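Local coordinates for protein SsRai1 (PDB 5BTO) that removes NAD caps from the 5' ends of RNAs and acts as a metal-dependent decapping enzyme that also stimulates its partner exoribonuclease RAT1, at residues 338-341 with 342-346; 84-87 with 88-91; 172-175 with 176-180. All blocks are in the same frame, centred on the assembly; numbering follows the deposited sequence.

Contact 1 of 3, residues 338-341 with 342-346; sequences KWYG and AVIEW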
# COMPACT_ATOMS: atom_id res chain seq x y z
N LYS A 338 -10.68 -5.53 -4.73
CA LYS A 338 -9.92 -4.28 -4.93
C LYS A 338 -8.42 -4.49 -4.71
O LYS A 338 -7.59 -3.91 -5.43
CB LYS A 338 -10.45 -3.17 -4.01
CG LYS A 338 -11.86 -2.68 -4.35
CD LYS A 338 -12.35 -1.72 -3.29
CE LYS A 338 -13.82 -1.38 -3.48
NZ LYS A 338 -14.35 -0.55 -2.35
N TRP A 339 -8.05 -5.30 -3.71
CA TRP A 339 -6.64 -5.67 -3.53
C TRP A 339 -6.12 -6.42 -4.77
O TRP A 339 -5.04 -6.15 -5.29
CB TRP A 339 -6.47 -6.52 -2.27
CG TRP A 339 -5.25 -7.40 -2.28
CD1 TRP A 339 -5.22 -8.76 -2.46
CD2 TRP A 339 -3.88 -6.99 -2.13
NE1 TRP A 339 -3.92 -9.22 -2.41
CE2 TRP A 339 -3.08 -8.15 -2.21
CE3 TRP A 339 -3.26 -5.75 -1.92
CZ2 TRP A 339 -1.69 -8.12 -2.09
CZ3 TRP A 339 -1.88 -5.71 -1.80
CH2 TRP A 339 -1.11 -6.89 -1.89
N TYR A 340 -6.88 -7.40 -5.23
CA TYR A 340 -6.44 -8.19 -6.37
C TYR A 340 -6.24 -7.29 -7.59
O TYR A 340 -5.25 -7.43 -8.33
CB TYR A 340 -7.50 -9.27 -6.64
CG TYR A 340 -7.21 -10.14 -7.83
CD1 TYR A 340 -6.09 -10.97 -7.87
CD2 TYR A 340 -8.09 -10.17 -8.91
CE1 TYR A 340 -5.84 -11.79 -8.97
CE2 TYR A 340 -7.85 -10.98 -10.00
CZ TYR A 340 -6.73 -11.78 -10.02
OH TYR A 340 -6.50 -12.59 -11.10
N GLY A 341 -7.16 -6.36 -7.80
CA GLY A 341 -7.04 -5.43 -8.92
C GLY A 341 -5.77 -4.59 -8.78
O GLY A 341 -5.10 -4.30 -9.77
N ALA A 342 -5.44 -4.22 -7.55
CA ALA A 342 -4.23 -3.42 -7.32
C ALA A 342 -2.97 -4.21 -7.67
O ALA A 342 -2.03 -3.68 -8.27
CB ALA A 342 -4.17 -2.91 -5.85
N VAL A 343 -2.95 -5.47 -7.25
CA VAL A 343 -1.80 -6.32 -7.50
C VAL A 343 -1.58 -6.52 -9.00
O VAL A 343 -0.46 -6.36 -9.50
CB VAL A 343 -1.98 -7.72 -6.87
CG1 VAL A 343 -0.86 -8.66 -7.33
CG2 VAL A 343 -2.06 -7.61 -5.36
N ILE A 344 -2.65 -6.87 -9.72
CA ILE A 344 -2.51 -7.13 -11.15
C ILE A 344 -2.07 -5.86 -11.89
O ILE A 344 -1.18 -5.90 -12.75
CB ILE A 344 -3.81 -7.67 -11.76
CG1 ILE A 344 -4.17 -9.04 -11.15
CG2 ILE A 344 -3.69 -7.79 -13.27
CD1 ILE A 344 -3.10 -10.10 -11.32
N GLU A 345 -2.70 -4.74 -11.57
CA GLU A 345 -2.30 -3.46 -12.19
C GLU A 345 -0.82 -3.13 -11.91
O GLU A 345 -0.09 -2.69 -12.81
CB GLU A 345 -3.18 -2.33 -11.68
CG GLU A 345 -2.88 -0.97 -12.29
CD GLU A 345 -3.63 0.15 -11.58
OE1 GLU A 345 -3.40 0.34 -10.37
OE2 GLU A 345 -4.46 0.83 -12.23
N TRP A 346 -0.39 -3.35 -10.68
CA TRP A 346 0.98 -3.08 -10.28
C TRP A 346 1.97 -3.95 -11.06
O TRP A 346 2.97 -3.46 -11.58
CB TRP A 346 1.13 -3.32 -8.77
CG TRP A 346 2.44 -2.91 -8.16
CD1 TRP A 346 2.93 -1.64 -8.05
CD2 TRP A 346 3.39 -3.77 -7.52
NE1 TRP A 346 4.14 -1.66 -7.39
CE2 TRP A 346 4.44 -2.95 -7.05
CE3 TRP A 346 3.45 -5.15 -7.31
CZ2 TRP A 346 5.55 -3.47 -6.38
CZ3 TRP A 346 4.55 -5.67 -6.64
CH2 TRP A 346 5.59 -4.82 -6.18
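Trp-339 and Val-343, one turn apart on helix 333-350, meet through a CH-pi contact. Val-343 CG2 lies 3.5 Å from the centroid of the six-membered ring of Trp-339, 19° off the ring normal, and is displaced toward the rim, where it comes within 3.3 Å of Trp-339 CZ2. The first torsion of Trp-339 (chi1 156°, CG roughly anti to the backbone N) lays the indole along the helix, under the methyl; its NE1 makes a weak hydrogen bond to Leu-121 O. The same pattern recurs one residue on: Ile-344 CG1 sits over a face of the Tyr-340 ring, 4.1 Å from its centroid. Ile-344 CD1 adds a second approach at the ring, 4.0 Å from Tyr-340 CE1.

Backbone hydrogen bonds hold these pairs in step. Val-343 N donates to Trp-339 O at 2.9 Å, and Ile-344 N to Tyr-340 O at 3.0 Å with an N-H...O angle of 171°. Ala-342 N and Glu-345 N bond likewise to Lys-338 O and Gly-341 O.

Beyond the helix, Tyr-340 and Ile-344 pack on Met-118 of helix 115-123, whereas Trp-339 and Val-343 reach Leu-12 and Phe-371, the latter edge-to-face with the indole. These i to i+4 pairs of aromatic and branched aliphatic side chains line the buried face of an alpha-helix, here packed between helix 115-123 and the edge of the large mixed sheet of this PD-(D/E)XK nuclease fold.

Contact 2 of 3, residues 84-87 with 88-91; sequences MSDM and KCLL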
# COMPACT_ATOMS: atom_id res chain seq x y z
N MET A 84 2.54 -30.71 -9.16
CA MET A 84 2.72 -29.26 -9.12
C MET A 84 2.20 -28.62 -10.40
O MET A 84 2.31 -29.20 -11.48
CB MET A 84 4.20 -28.91 -8.89
CG MET A 84 4.67 -29.18 -7.47
SD MET A 84 6.43 -28.87 -7.20
CE MET A 84 7.16 -30.08 -8.32
N SER A 85 1.62 -27.43 -10.27
CA SER A 85 1.11 -26.69 -11.41
C SER A 85 2.17 -26.60 -12.50
O SER A 85 3.30 -26.20 -12.23
CB SER A 85 0.66 -25.28 -11.01
OG SER A 85 -0.69 -25.28 -10.58
N ASP A 86 1.77 -26.94 -13.72
CA ASP A 86 2.71 -27.15 -14.80
C ASP A 86 2.42 -26.24 -15.99
O ASP A 86 1.42 -26.42 -16.70
CB ASP A 86 2.63 -28.62 -15.23
CG ASP A 86 3.59 -28.96 -16.35
OD1 ASP A 86 4.55 -28.20 -16.58
OD2 ASP A 86 3.38 -30.02 -16.99
N MET A 87 3.28 -25.27 -16.23
CA MET A 87 3.08 -24.37 -17.35
C MET A 87 3.24 -25.12 -18.68
O MET A 87 2.69 -24.71 -19.70
CB MET A 87 4.04 -23.17 -17.26
CG MET A 87 3.85 -22.09 -18.33
SD MET A 87 2.23 -21.26 -18.35
CE MET A 87 2.15 -20.61 -16.69
N LYS A 88 3.99 -26.22 -18.67
CA LYS A 88 4.28 -26.96 -19.90
C LYS A 88 3.01 -27.47 -20.58
O LYS A 88 2.82 -27.28 -21.79
CB LYS A 88 5.22 -28.13 -19.62
CG LYS A 88 6.55 -27.74 -19.00
CD LYS A 88 7.37 -28.98 -18.67
CE LYS A 88 8.72 -28.60 -18.08
NZ LYS A 88 8.58 -27.79 -16.84
N CYS A 89 2.16 -28.13 -19.81
CA CYS A 89 0.92 -28.65 -20.38
C CYS A 89 -0.03 -27.52 -20.81
O CYS A 89 -0.68 -27.61 -21.86
CB CYS A 89 0.22 -29.66 -19.44
SG CYS A 89 -0.17 -29.10 -17.76
N LEU A 90 -0.10 -26.46 -20.01
CA LEU A 90 -0.89 -25.29 -20.39
C LEU A 90 -0.39 -24.73 -21.73
O LEU A 90 -1.19 -24.42 -22.62
CB LEU A 90 -0.85 -24.22 -19.29
CG LEU A 90 -1.56 -22.90 -19.59
CD1 LEU A 90 -3.00 -23.16 -20.07
CD2 LEU A 90 -1.55 -21.98 -18.36
N LEU A 91 0.92 -24.59 -21.88
CA LEU A 91 1.45 -24.07 -23.13
C LEU A 91 1.22 -25.02 -24.30
O LEU A 91 1.01 -24.57 -25.43
CB LEU A 91 2.94 -23.76 -23.01
CG LEU A 91 3.22 -22.65 -22.02
CD1 LEU A 91 4.70 -22.35 -21.97
CD2 LEU A 91 2.42 -21.40 -22.39
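Asp-86 is the N-cap of helix 87-101, and its carboxylate takes up a backbone N-H of the first turn: Lys-88 N donates to Asp-86 OD1 at 2.9 Å, with an N-H...O angle of 145°. The donor meets OD1 from above the carboxylate plane, 66° out of it. With CG anti to the backbone N (chi1 -179°), the acid folds back over the helix start. The side chain of Lys-88 crosses it at about a right angle, its CB 3.1 Å from Asp-86 OD1; its ammonium NZ stays beyond salt-bridge range of the acid and donates instead to Glu-388 O. Were the acid replaced by an alanine, Lys-88 N would probably lose its capping acceptor and the helix start would be less firmly fixed.

The backbone carbonyl of Asp-86 accepts from the hydroxyl of Tyr-114 on strand 111-114, so the cap residue is tied directly to a substrate-binding residue. The next carbonyl, Met-87 O, receives Leu-91 N at 2.8 Å, an i to i+4 bond of the opening turn. Met-87 curls across the two leucines: its CG lies 3.7 Å from Leu-91 CD1, and its SD 3.8 Å from Leu-90 CD2.

Contact 3 of 3, residues 172-175 with 176-180; sequences YDHM and KRCEF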
# COMPACT_ATOMS: atom_id res chain seq x y z
N TYR A 172 -2.71 -37.29 12.47
CA TYR A 172 -2.02 -37.21 11.19
C TYR A 172 -2.80 -38.04 10.19
O TYR A 172 -3.00 -37.63 9.04
CB TYR A 172 -0.59 -37.72 11.34
CG TYR A 172 0.27 -37.56 10.10
CD1 TYR A 172 0.85 -36.33 9.79
CD2 TYR A 172 0.50 -38.62 9.25
CE1 TYR A 172 1.64 -36.18 8.67
CE2 TYR A 172 1.29 -38.48 8.12
CZ TYR A 172 1.85 -37.26 7.84
OH TYR A 172 2.63 -37.13 6.71
N ASP A 173 -3.25 -39.21 10.64
CA ASP A 173 -4.05 -40.12 9.82
C ASP A 173 -5.41 -39.50 9.51
O ASP A 173 -5.91 -39.60 8.38
CB ASP A 173 -4.23 -41.45 10.55
CG ASP A 173 -4.97 -42.48 9.72
OD1 ASP A 173 -4.33 -43.13 8.87
OD2 ASP A 173 -6.20 -42.64 9.91
N HIS A 174 -5.99 -38.84 10.50
CA HIS A 174 -7.28 -38.18 10.33
C HIS A 174 -7.20 -37.13 9.22
O HIS A 174 -8.15 -36.97 8.45
CB HIS A 174 -7.72 -37.52 11.63
CG HIS A 174 -9.04 -36.81 11.53
ND1 HIS A 174 -10.24 -37.49 11.43
CD2 HIS A 174 -9.35 -35.50 11.52
CE1 HIS A 174 -11.23 -36.62 11.36
NE2 HIS A 174 -10.72 -35.40 11.42
N MET A 175 -6.08 -36.43 9.14
CA MET A 175 -5.91 -35.39 8.13
C MET A 175 -5.86 -35.99 6.72
O MET A 175 -6.36 -35.39 5.77
CB MET A 175 -4.66 -34.55 8.40
CG MET A 175 -4.72 -33.72 9.69
SD MET A 175 -5.75 -32.23 9.62
CE MET A 175 -7.40 -32.90 9.75
N LYS A 176 -5.26 -37.17 6.59
CA LYS A 176 -5.18 -37.83 5.29
C LYS A 176 -6.55 -38.32 4.83
O LYS A 176 -6.88 -38.25 3.65
CB LYS A 176 -4.15 -38.96 5.31
CG LYS A 176 -2.72 -38.48 5.50
CD LYS A 176 -1.74 -39.63 5.68
CE LYS A 176 -1.58 -40.44 4.40
NZ LYS A 176 -0.54 -41.51 4.53
N ARG A 177 -7.35 -38.81 5.78
CA ARG A 177 -8.71 -39.24 5.46
C ARG A 177 -9.62 -38.07 5.07
O ARG A 177 -10.48 -38.21 4.19
CB ARG A 177 -9.30 -40.04 6.62
CG ARG A 177 -8.61 -41.37 6.79
CD ARG A 177 -9.08 -42.10 8.02
NE ARG A 177 -8.38 -43.37 8.16
CZ ARG A 177 -8.82 -44.52 7.67
NH1 ARG A 177 -9.97 -44.57 7.02
NH2 ARG A 177 -8.12 -45.63 7.85
N CYS A 178 -9.43 -36.92 5.70
CA CYS A 178 -10.15 -35.71 5.31
C CYS A 178 -9.87 -35.35 3.85
O CYS A 178 -10.77 -34.95 3.12
CB CYS A 178 -9.80 -34.54 6.23
SG CYS A 178 -10.52 -34.60 7.89
N GLU A 179 -8.62 -35.49 3.43
CA GLU A 179 -8.26 -35.20 2.04
C GLU A 179 -8.95 -36.18 1.11
O GLU A 179 -9.48 -35.79 0.06
CB GLU A 179 -6.74 -35.28 1.84
CG GLU A 179 -6.30 -34.89 0.43
CD GLU A 179 -4.88 -35.31 0.10
OE1 GLU A 179 -4.35 -34.85 -0.93
OE2 GLU A 179 -4.29 -36.11 0.87
N PHE A 180 -8.95 -37.45 1.48
CA PHE A 180 -9.59 -38.49 0.69
C PHE A 180 -11.08 -38.22 0.53
O PHE A 180 -11.63 -38.38 -0.56
CB PHE A 180 -9.37 -39.86 1.32
CG PHE A 180 -10.18 -40.95 0.69
CD1 PHE A 180 -9.75 -41.57 -0.48
CD2 PHE A 180 -11.37 -41.37 1.25
CE1 PHE A 180 -10.49 -42.58 -1.07
CE2 PHE A 180 -12.13 -42.38 0.67
CZ PHE A 180 -11.69 -42.98 -0.50
O HOH W 1 -5.18 -45.67 7.41
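Asp-173 and Arg-177 form an i to i+4 salt bridge on the alpha-helix 169-188, the helix that farther on carries the metal-binding Glu-186. Arg-177 NE donates to Asp-173 OD2 at 2.9 Å with an N-H...O angle of 154°. The bond reaches the syn side of the oxygen and lies close to the guanidinium plane; the carboxylate and guanidinium planes are turned 52° apart, and the bridge is made through NE alone, not in a bidentate way. The arginine runs out straight to NE, which brings that nitrogen to the acid. A water spans the other ends, donating to Asp-173 OD1 at 3.1 Å and accepting a weak bond from Arg-177 NH2. Arg-177 NH1 has a further, weak partner in Gln-69.

Backbone bonds run beneath: Arg-177 N donates to Asp-173 O in the carbonyl plane, Cys-178 N to His-174 O, and Glu-179 N to Met-175 O at 3.3 Å. Lys-176 N makes only weak bonds, shared between Tyr-172 O and Asp-173 O.

Apolar contacts are looser. The aliphatic part of Lys-176 passes near Tyr-172, whose hydroxyl bonds to Asp-160 of helix 149-166, and Met-175 CE approaches Cys-178 SG at 4.0 Å. That thiol also makes a sulfur-aromatic contact. His-174 CG is anti to the backbone N (chi1 -180°), which lays the imidazole alongside the next turn, and Cys-178 SG stands over its face, 4.0 Å from the centroid and 3.6 Å from His-174 NE2.

Along the chain contact 2 comes first, then contact 3, then contact 1, each within a single helix or at its start: helix 87-101, helix 169-188 and helix 333-350. All fall within the RAI1-like family region of the PD-(D/E)XK clan, yet none touches another. The centres of contacts 1 and 2 are about 24 Å apart, those of contacts 2 and 3 about 27 Å, and contacts 1 and 3, about 35 Å apart, lie on opposite sides of the chain's centre. Contact 2 touches substrate-binding Tyr-114; contact 3 lies on the surface of helix 169-188, upstream of the metal-binding Glu-186; contact 1 is buried, where helix 333-350 packs on helix 115-123, which includes substrate-binding Arg-115.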